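Long-range contacts in non-toxic crystal protein (Bacillus thuringiensis, PDB 2D42), which is non-toxic and of unknown function, but closely resembles the aerolysin-type beta-pore-forming toxins in structure: residues V53-D59 with V155-G161; E170-S174 with N218-F222. All blocks are in the same frame, centred on the assembly; numbering follows the deposited sequence.

In the fold
Both contacts are antiparallel strand pairings within one mixed, branched sheet, and both use the very long strand 150-185. Contact 1 joins residues 155-161 of it to strand 54-65; contact 2 joins residues 170-174 to the start of strand 219-244. Along the chain, both segments of contact 1 precede those of contact 2. Their centres lie about 43 Å apart, on opposite sides of the chain's centre, with nearest atoms about 24 Å apart, so they do not touch. Strand 219-244 returns alongside contact 1, bonding residues 155-161 on the edge not taken by 53-59. Strands 150-185 (interrupted by a bulge or short loop) and 219-244 thus span the distance between the contacts, as expected for the elongated aerolysin/epsilon-toxin architecture.

Contact 1 of 2, residues V53-D59 with V155-G161; sequences VNHIVLD and VYTLEQG
Segments 53-59 (strand 54-65) and 155-161 (strand 150-185) run antiparallel, their strand axes 142° apart and 4.4 Å at closest approach. In register, Asn-54/Gln-160, Ile-56/Leu-158 and, beyond the bulge, Asp-59/Tyr-156 are hydrogen-bonded pairs, while His-55/Glu-159 and Val-57/Thr-157 are non-hydrogen-bonded.

The backbone bonds are short: Asn-54 N to Gln-160 O 3.0 Å, Gln-160 N to Asn-54 O 2.9 Å, Ile-56 N to Leu-158 O 2.8 Å, Leu-158 N to Ile-56 O 2.6 Å. Beyond Val-57 the register slips by one. Leu-58 takes helical angles (-78/-33), so Leu-58 N (2.7 Å) and Asp-59 N (3.3 Å) both donate to Tyr-156 O, and Tyr-156 N returns to Asp-59 O (2.8 Å).

Apolar contacts lie on both faces. On the Ile-56/Leu-158 face, Leu-58 (m, t) sets CD1 3.5 Å from Leu-158 CB and 3.8 Å from Tyr-156 CE2; Ile-56 CB lies 4.3 Å from Leu-158 CB. On the Val-57/Thr-157 face, Val-57 CG1 meets Val-155 CG1 at 3.9 Å.

Among polar ends, His-55 CE1 approaches Glu-159 OE2 (3.1 Å), while Glu-159 OE1 is hydrogen-bonded to Gln-235 and Tyr-156 OH to Asp-140.

The arrangement is a classic beta bulge in an antiparallel pair of the long-stranded aerolysin-type fold.

Contact 2 of 2, residues E170-S174 with N218-F222; sequences ECVVS and NRAYF
An antiparallel pair within the aerolysin-type sheet, segments 170-174 (strand 150-185) and 218-222 (strand 219-244) have strand axes 152° apart and 4.7 Å at closest approach. Asn-218, at left-handed angles (52/50), opens the second segment in a G1 beta bulge with Arg-219 against strand 211-214.

Phe-222 loses 80 Å² to the contact, more than any other residue here. It pairs with Cys-171: Phe-222 N donates to Cys-171 O at 3.0 Å, whereas the return bond, Cys-171 N to Phe-222 O, is weak at 3.4 Å. With Phe-222 at chi1 t and Cys-171 at p, SG of Cys-171 lies 5.1 Å from the Phe-222 ring centroid, 65° off the normal, an oblique sulfur-aromatic contact. Phe-211 meets the ring too.

Val-172 (58 Å², t) forms a non-hydrogen-bonded pair with Tyr-221 on the face away from Phe-222. Its CG1 is 3.7 Å from Arg-219 CB and its CG2 3.8 Å from Tyr-221 CE2. Nearby, Arg-219 NH1 donates to Tyr-221 OH at 3.3 Å.

Val-173 (52 Å²) returns to the Phe-222 face opposite Ala-220, their CB atoms 4.4 Å apart, with Ile-199 of helix 199-206 touching Val-173. Here both bonds are short: Ala-220 N to Val-173 O 2.9 Å, and Val-173 N to Ala-220 O 2.8 Å at a nearly linear 173°.

Contact 1 of 2, residues V53-D59 with V155-G161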
ATOM      1  N   VAL A  53       0.415  14.254  16.402  1.00 30.32           N
ATOM      2  CA  VAL A  53      -0.396  14.778  15.316  1.00 29.62           C
ATOM      3  C   VAL A  53      -0.081  16.255  15.185  1.00 29.81           C
ATOM      4  O   VAL A  53       0.464  16.854  16.116  1.00 28.03           O
ATOM      5  CB  VAL A  53      -1.907  14.623  15.607  1.00 31.40           C
ATOM      6  CG1 VAL A  53      -2.238  13.158  15.851  1.00 31.82           C
ATOM      7  CG2 VAL A  53      -2.301  15.473  16.807  1.00 32.08           C
ATOM      8  N   ASN A  54      -0.383  16.827  14.022  1.00 27.82           N
ATOM      9  CA  ASN A  54      -0.175  18.249  13.790  1.00 27.44           C
ATOM     10  C   ASN A  54      -1.552  18.866  13.633  1.00 26.17           C
ATOM     11  O   ASN A  54      -2.441  18.256  13.046  1.00 28.60           O
ATOM     12  CB  ASN A  54       0.615  18.518  12.503  1.00 28.74           C
ATOM     13  CG  ASN A  54       2.075  18.128  12.612  1.00 28.99           C
ATOM     14  OD1 ASN A  54       2.647  18.104  13.698  1.00 30.63           O
ATOM     15  ND2 ASN A  54       2.692  17.850  11.476  1.00 30.37           N
ATOM     16  N   HIS A  55      -1.721  20.066  14.168  1.00 25.89           N
ATOM     17  CA  HIS A  55      -2.983  20.785  14.076  1.00 27.77           C
ATOM     18  C   HIS A  55      -2.830  21.821  12.973  1.00 27.31           C
ATOM     19  O   HIS A  55      -2.134  22.820  13.138  1.00 26.68           O
ATOM     20  CB  HIS A  55      -3.304  21.461  15.410  1.00 30.69           C
ATOM     21  CG  HIS A  55      -4.121  20.617  16.338  1.00 35.32           C
ATOM     22  ND1 HIS A  55      -3.859  19.281  16.560  1.00 39.04           N
ATOM     23  CD2 HIS A  55      -5.201  20.919  17.098  1.00 37.31           C
ATOM     24  CE1 HIS A  55      -4.743  18.797  17.413  1.00 38.71           C
ATOM     25  NE2 HIS A  55      -5.569  19.771  17.755  1.00 40.68           N
ATOM     26  N   ILE A  56      -3.479  21.554  11.846  1.00 26.19           N
ATOM     27  CA  ILE A  56      -3.425  22.411  10.673  1.00 27.39           C
ATOM     28  C   ILE A  56      -4.635  23.339  10.552  1.00 27.02           C
ATOM     29  O   ILE A  56      -5.780  22.884  10.558  1.00 25.75           O
ATOM     30  CB  ILE A  56      -3.361  21.553   9.396  1.00 29.59           C
ATOM     31  CG1 ILE A  56      -2.156  20.617   9.469  1.00 31.66           C
ATOM     32  CG2 ILE A  56      -3.286  22.440   8.161  1.00 29.08           C
ATOM     33  CD1 ILE A  56      -2.101  19.621   8.341  1.00 33.86           C
ATOM     34  N   VAL A  57      -4.375  24.637  10.444  1.00 26.06           N
ATOM     35  CA  VAL A  57      -5.451  25.605  10.279  1.00 25.97           C
ATOM     36  C   VAL A  57      -5.842  25.598   8.804  1.00 27.44           C
ATOM     37  O   VAL A  57      -5.108  26.101   7.953  1.00 28.35           O
ATOM     38  CB  VAL A  57      -5.005  27.018  10.687  1.00 26.27           C
ATOM     39  CG1 VAL A  57      -6.090  28.044  10.327  1.00 22.89           C
ATOM     40  CG2 VAL A  57      -4.734  27.050  12.183  1.00 23.33           C
ATOM     41  N   LEU A  58      -6.990  24.997   8.506  1.00 29.07           N
ATOM     42  CA  LEU A  58      -7.488  24.902   7.136  1.00 28.03           C
ATOM     43  C   LEU A  58      -8.118  26.200   6.654  1.00 29.17           C
ATOM     44  O   LEU A  58      -8.025  26.544   5.473  1.00 29.02           O
ATOM     45  CB  LEU A  58      -8.533  23.780   7.034  1.00 31.59           C
ATOM     46  CG  LEU A  58      -8.077  22.331   7.258  1.00 34.37           C
ATOM     47  CD1 LEU A  58      -9.288  21.404   7.250  1.00 33.24           C
ATOM     48  CD2 LEU A  58      -7.090  21.931   6.174  1.00 34.99           C
ATOM     49  N   ASP A  59      -8.752  26.933   7.568  1.00 27.75           N
ATOM     50  CA  ASP A  59      -9.422  28.173   7.186  1.00 27.68           C
ATOM     51  C   ASP A  59      -9.721  29.008   8.430  1.00 26.29           C
ATOM     52  O   ASP A  59      -9.683  28.512   9.554  1.00 26.30           O
ATOM     53  CB  ASP A  59     -10.744  27.818   6.488  1.00 28.97           C
ATOM     54  CG  ASP A  59     -11.161  28.824   5.427  1.00 30.56           C
ATOM     55  OD1 ASP A  59     -10.712  29.996   5.448  1.00 25.64           O
ATOM     56  OD2 ASP A  59     -11.980  28.421   4.567  1.00 32.92           O
ATOM     57  N   VAL A 155     -12.216  29.456  13.346  1.00 22.66           N
ATOM     58  CA  VAL A 155     -11.004  28.836  12.813  1.00 22.96           C
ATOM     59  C   VAL A 155     -11.271  27.348  12.611  1.00 23.36           C
ATOM     60  O   VAL A 155     -11.681  26.653  13.542  1.00 24.60           O
ATOM     61  CB  VAL A 155      -9.809  29.011  13.799  1.00 23.89           C
ATOM     62  CG1 VAL A 155      -8.604  28.230  13.311  1.00 19.82           C
ATOM     63  CG2 VAL A 155      -9.454  30.496  13.926  1.00 22.82           C
ATOM     64  N   TYR A 156     -11.058  26.888  11.382  1.00 22.39           N
ATOM     65  CA  TYR A 156     -11.264  25.490  10.981  1.00 23.82           C
ATOM     66  C   TYR A 156      -9.915  24.786  11.046  1.00 21.41           C
ATOM     67  O   TYR A 156      -8.982  25.143  10.319  1.00 23.31           O
ATOM     68  CB  TYR A 156     -11.828  25.452   9.551  1.00 23.45           C
ATOM     69  CG  TYR A 156     -12.399  24.120   9.109  1.00 27.48           C
ATOM     70  CD1 TYR A 156     -13.069  23.283  10.007  1.00 29.17           C
ATOM     71  CD2 TYR A 156     -12.326  23.725   7.775  1.00 28.06           C
ATOM     72  CE1 TYR A 156     -13.655  22.080   9.575  1.00 28.90           C
ATOM     73  CE2 TYR A 156     -12.908  22.535   7.332  1.00 29.17           C
ATOM     74  CZ  TYR A 156     -13.574  21.720   8.232  1.00 30.71           C
ATOM     75  OH  TYR A 156     -14.199  20.574   7.777  1.00 31.15           O
ATOM     76  N   THR A 157      -9.811  23.804  11.937  1.00 22.38           N
ATOM     77  CA  THR A 157      -8.576  23.060  12.146  1.00 22.09           C
ATOM     78  C   THR A 157      -8.663  21.584  11.802  1.00 25.60           C
ATOM     79  O   THR A 157      -9.661  20.918  12.097  1.00 24.96           O
ATOM     80  CB  THR A 157      -8.129  23.170  13.621  1.00 23.57           C
ATOM     81  OG1 THR A 157      -7.866  24.539  13.926  1.00 25.58           O
ATOM     82  CG2 THR A 157      -6.877  22.340  13.880  1.00 24.26           C
ATOM     83  N   LEU A 158      -7.608  21.079  11.173  1.00 25.24           N
ATOM     84  CA  LEU A 158      -7.532  19.672  10.824  1.00 25.52           C
ATOM     85  C   LEU A 158      -6.456  19.011  11.663  1.00 25.88           C
ATOM     86  O   LEU A 158      -5.328  19.506  11.757  1.00 24.45           O
ATOM     87  CB  LEU A 158      -7.180  19.473   9.348  1.00 25.63           C
ATOM     88  CG  LEU A 158      -6.830  18.025   8.961  1.00 27.68           C
ATOM     89  CD1 LEU A 158      -8.065  17.144   9.091  1.00 29.79           C
ATOM     90  CD2 LEU A 158      -6.294  17.970   7.539  1.00 27.69           C
ATOM     91  N   GLU A 159      -6.809  17.894  12.285  1.00 25.32           N
ATOM     92  CA  GLU A 159      -5.848  17.143  13.066  1.00 25.56           C
ATOM     93  C   GLU A 159      -5.289  16.111  12.087  1.00 25.95           C
ATOM     94  O   GLU A 159      -6.007  15.208  11.649  1.00 24.07           O
ATOM     95  CB  GLU A 159      -6.540  16.458  14.232  1.00 25.63           C
ATOM     96  CG  GLU A 159      -5.609  15.748  15.167  1.00 30.13           C
ATOM     97  CD  GLU A 159      -6.318  15.336  16.435  1.00 35.02           C
ATOM     98  OE1 GLU A 159      -6.933  14.247  16.449  1.00 35.94           O
ATOM     99  OE2 GLU A 159      -6.279  16.119  17.410  1.00 36.35           O
ATOM    100  N   GLN A 160      -4.018  16.267  11.733  1.00 25.19           N
ATOM    101  CA  GLN A 160      -3.363  15.376  10.791  1.00 26.88           C
ATOM    102  C   GLN A 160      -2.400  14.406  11.454  1.00 28.35           C
ATOM    103  O   GLN A 160      -1.472  14.816  12.155  1.00 27.65           O
ATOM    104  CB  GLN A 160      -2.602  16.184   9.740  1.00 30.40           C
ATOM    105  CG  GLN A 160      -1.987  15.327   8.638  1.00 35.62           C
ATOM    106  CD  GLN A 160      -1.219  16.147   7.625  1.00 38.60           C
ATOM    107  OE1 GLN A 160      -0.293  16.871   7.982  1.00 43.52           O
ATOM    108  NE2 GLN A 160      -1.597  16.035   6.348  1.00 40.60           N
ATOM    109  N   GLY A 161      -2.632  13.115  11.225  1.00 29.36           N
ATOM    110  CA  GLY A 161      -1.773  12.087  11.780  1.00 26.94           C
ATOM    111  C   GLY A 161      -0.659  11.739  10.811  1.00 27.05           C
ATOM    112  O   GLY A 161      -0.734  12.047   9.620  1.00 26.82           O
TER

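Contact 2 of 2, residues E170-S174 with N218-F222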
ATOM      1  N   GLU A 170       1.964 -10.208   1.158  1.00 27.57           N
ATOM      2  CA  GLU A 170       1.548 -11.568   0.841  1.00 27.04           C
ATOM      3  C   GLU A 170       0.913 -11.681  -0.533  1.00 27.61           C
ATOM      4  O   GLU A 170       0.405 -10.707  -1.067  1.00 26.00           O
ATOM      5  CB  GLU A 170       0.550 -12.060   1.894  1.00 28.46           C
ATOM      6  CG  GLU A 170       1.165 -12.255   3.269  1.00 34.40           C
ATOM      7  CD  GLU A 170       0.127 -12.509   4.346  1.00 37.42           C
ATOM      8  OE1 GLU A 170       0.518 -12.885   5.467  1.00 42.15           O
ATOM      9  OE2 GLU A 170      -1.077 -12.327   4.081  1.00 40.77           O
ATOM     10  N   CYS A 171       0.966 -12.885  -1.100  1.00 27.63           N
ATOM     11  CA  CYS A 171       0.358 -13.159  -2.393  1.00 26.90           C
ATOM     12  C   CYS A 171       0.440 -14.651  -2.674  1.00 27.05           C
ATOM     13  O   CYS A 171       1.159 -15.385  -1.991  1.00 29.17           O
ATOM     14  CB  CYS A 171       1.049 -12.367  -3.516  1.00 26.26           C
ATOM     15  SG  CYS A 171       2.773 -12.823  -3.914  1.00 25.71           S
ATOM     16  N   VAL A 172      -0.329 -15.099  -3.656  1.00 25.63           N
ATOM     17  CA  VAL A 172      -0.332 -16.498  -4.045  1.00 25.04           C
ATOM     18  C   VAL A 172       0.452 -16.618  -5.351  1.00 24.35           C
ATOM     19  O   VAL A 172       0.280 -15.811  -6.270  1.00 22.22           O
ATOM     20  CB  VAL A 172      -1.764 -17.017  -4.277  1.00 27.54           C
ATOM     21  CG1 VAL A 172      -1.718 -18.451  -4.797  1.00 27.61           C
ATOM     22  CG2 VAL A 172      -2.562 -16.938  -2.978  1.00 24.98           C
ATOM     23  N   VAL A 173       1.321 -17.616  -5.418  1.00 22.28           N
ATOM     24  CA  VAL A 173       2.117 -17.853  -6.610  1.00 23.84           C
ATOM     25  C   VAL A 173       1.734 -19.220  -7.160  1.00 26.28           C
ATOM     26  O   VAL A 173       1.695 -20.203  -6.419  1.00 26.02           O
ATOM     27  CB  VAL A 173       3.618 -17.813  -6.275  1.00 24.65           C
ATOM     28  CG1 VAL A 173       4.444 -18.330  -7.440  1.00 21.86           C
ATOM     29  CG2 VAL A 173       4.017 -16.380  -5.934  1.00 23.17           C
ATOM     30  N   SER A 174       1.447 -19.272  -8.456  1.00 26.41           N
ATOM     31  CA  SER A 174       1.046 -20.518  -9.098  1.00 29.05           C
ATOM     32  C   SER A 174       1.280 -20.450 -10.607  1.00 28.28           C
ATOM     33  O   SER A 174       1.776 -19.451 -11.119  1.00 28.26           O
ATOM     34  CB  SER A 174      -0.438 -20.785  -8.819  1.00 26.64           C
ATOM     35  OG  SER A 174      -1.230 -19.707  -9.294  1.00 27.07           O
ATOM     36  N   ASN A 218      -2.467 -26.615  -4.850  1.00 43.00           N
ATOM     37  CA  ASN A 218      -1.636 -26.403  -6.027  1.00 40.70           C
ATOM     38  C   ASN A 218      -1.145 -24.959  -6.123  1.00 37.38           C
ATOM     39  O   ASN A 218      -1.242 -24.316  -7.169  1.00 34.52           O
ATOM     40  CB  ASN A 218      -2.431 -26.778  -7.279  1.00 41.15           C
ATOM     41  CG  ASN A 218      -1.614 -26.667  -8.536  1.00 42.16           C
ATOM     42  OD1 ASN A 218      -0.487 -27.155  -8.597  1.00 43.49           O
ATOM     43  ND2 ASN A 218      -2.174 -26.022  -9.552  1.00 42.36           N
ATOM     44  N   ARG A 219      -0.598 -24.458  -5.026  1.00 36.31           N
ATOM     45  CA  ARG A 219      -0.122 -23.087  -4.996  1.00 35.27           C
ATOM     46  C   ARG A 219       0.943 -22.913  -3.935  1.00 34.70           C
ATOM     47  O   ARG A 219       1.131 -23.771  -3.064  1.00 34.93           O
ATOM     48  CB  ARG A 219      -1.286 -22.144  -4.688  1.00 35.20           C
ATOM     49  CG  ARG A 219      -1.887 -22.399  -3.308  1.00 35.99           C
ATOM     50  CD  ARG A 219      -3.142 -21.591  -3.066  1.00 35.71           C
ATOM     51  NE  ARG A 219      -4.188 -21.879  -4.043  1.00 35.51           N
ATOM     52  CZ  ARG A 219      -5.446 -21.475  -3.909  1.00 36.82           C
ATOM     53  NH1 ARG A 219      -5.792 -20.776  -2.841  1.00 35.31           N
ATOM     54  NH2 ARG A 219      -6.355 -21.765  -4.833  1.00 36.46           N
ATOM     55  N   ALA A 220       1.647 -21.794  -4.025  1.00 32.76           N
ATOM     56  CA  ALA A 220       2.679 -21.467  -3.060  1.00 32.67           C
ATOM     57  C   ALA A 220       2.277 -20.127  -2.463  1.00 31.26           C
ATOM     58  O   ALA A 220       1.831 -19.234  -3.178  1.00 30.44           O
ATOM     59  CB  ALA A 220       4.029 -21.360  -3.746  1.00 29.17           C
ATOM     60  N   TYR A 221       2.402 -19.995  -1.148  1.00 31.77           N
ATOM     61  CA  TYR A 221       2.051 -18.745  -0.497  1.00 30.93           C
ATOM     62  C   TYR A 221       3.338 -17.985  -0.202  1.00 30.37           C
ATOM     63  O   TYR A 221       4.238 -18.501   0.460  1.00 31.72           O
ATOM     64  CB  TYR A 221       1.275 -19.005   0.799  1.00 33.53           C
ATOM     65  CG  TYR A 221      -0.155 -19.457   0.586  1.00 34.18           C
ATOM     66  CD1 TYR A 221      -0.479 -20.808   0.462  1.00 36.09           C
ATOM     67  CD2 TYR A 221      -1.188 -18.522   0.501  1.00 36.28           C
ATOM     68  CE1 TYR A 221      -1.813 -21.224   0.260  1.00 38.35           C
ATOM     69  CE2 TYR A 221      -2.515 -18.921   0.296  1.00 37.89           C
ATOM     70  CZ  TYR A 221      -2.823 -20.271   0.178  1.00 38.83           C
ATOM     71  OH  TYR A 221      -4.139 -20.651  -0.019  1.00 39.65           O
ATOM     72  N   PHE A 222       3.433 -16.767  -0.714  1.00 28.63           N
ATOM     73  CA  PHE A 222       4.627 -15.959  -0.493  1.00 27.69           C
ATOM     74  C   PHE A 222       4.430 -14.976   0.652  1.00 26.20           C
ATOM     75  O   PHE A 222       3.367 -14.372   0.790  1.00 25.80           O
ATOM     76  CB  PHE A 222       4.989 -15.170  -1.760  1.00 26.85           C
ATOM     77  CG  PHE A 222       6.113 -14.186  -1.561  1.00 26.74           C
ATOM     78  CD1 PHE A 222       7.433 -14.618  -1.483  1.00 27.54           C
ATOM     79  CD2 PHE A 222       5.845 -12.826  -1.399  1.00 28.17           C
ATOM     80  CE1 PHE A 222       8.476 -13.708  -1.242  1.00 28.42           C
ATOM     81  CE2 PHE A 222       6.870 -11.914  -1.160  1.00 25.52           C
ATOM     82  CZ  PHE A 222       8.189 -12.353  -1.079  1.00 27.07           C
TER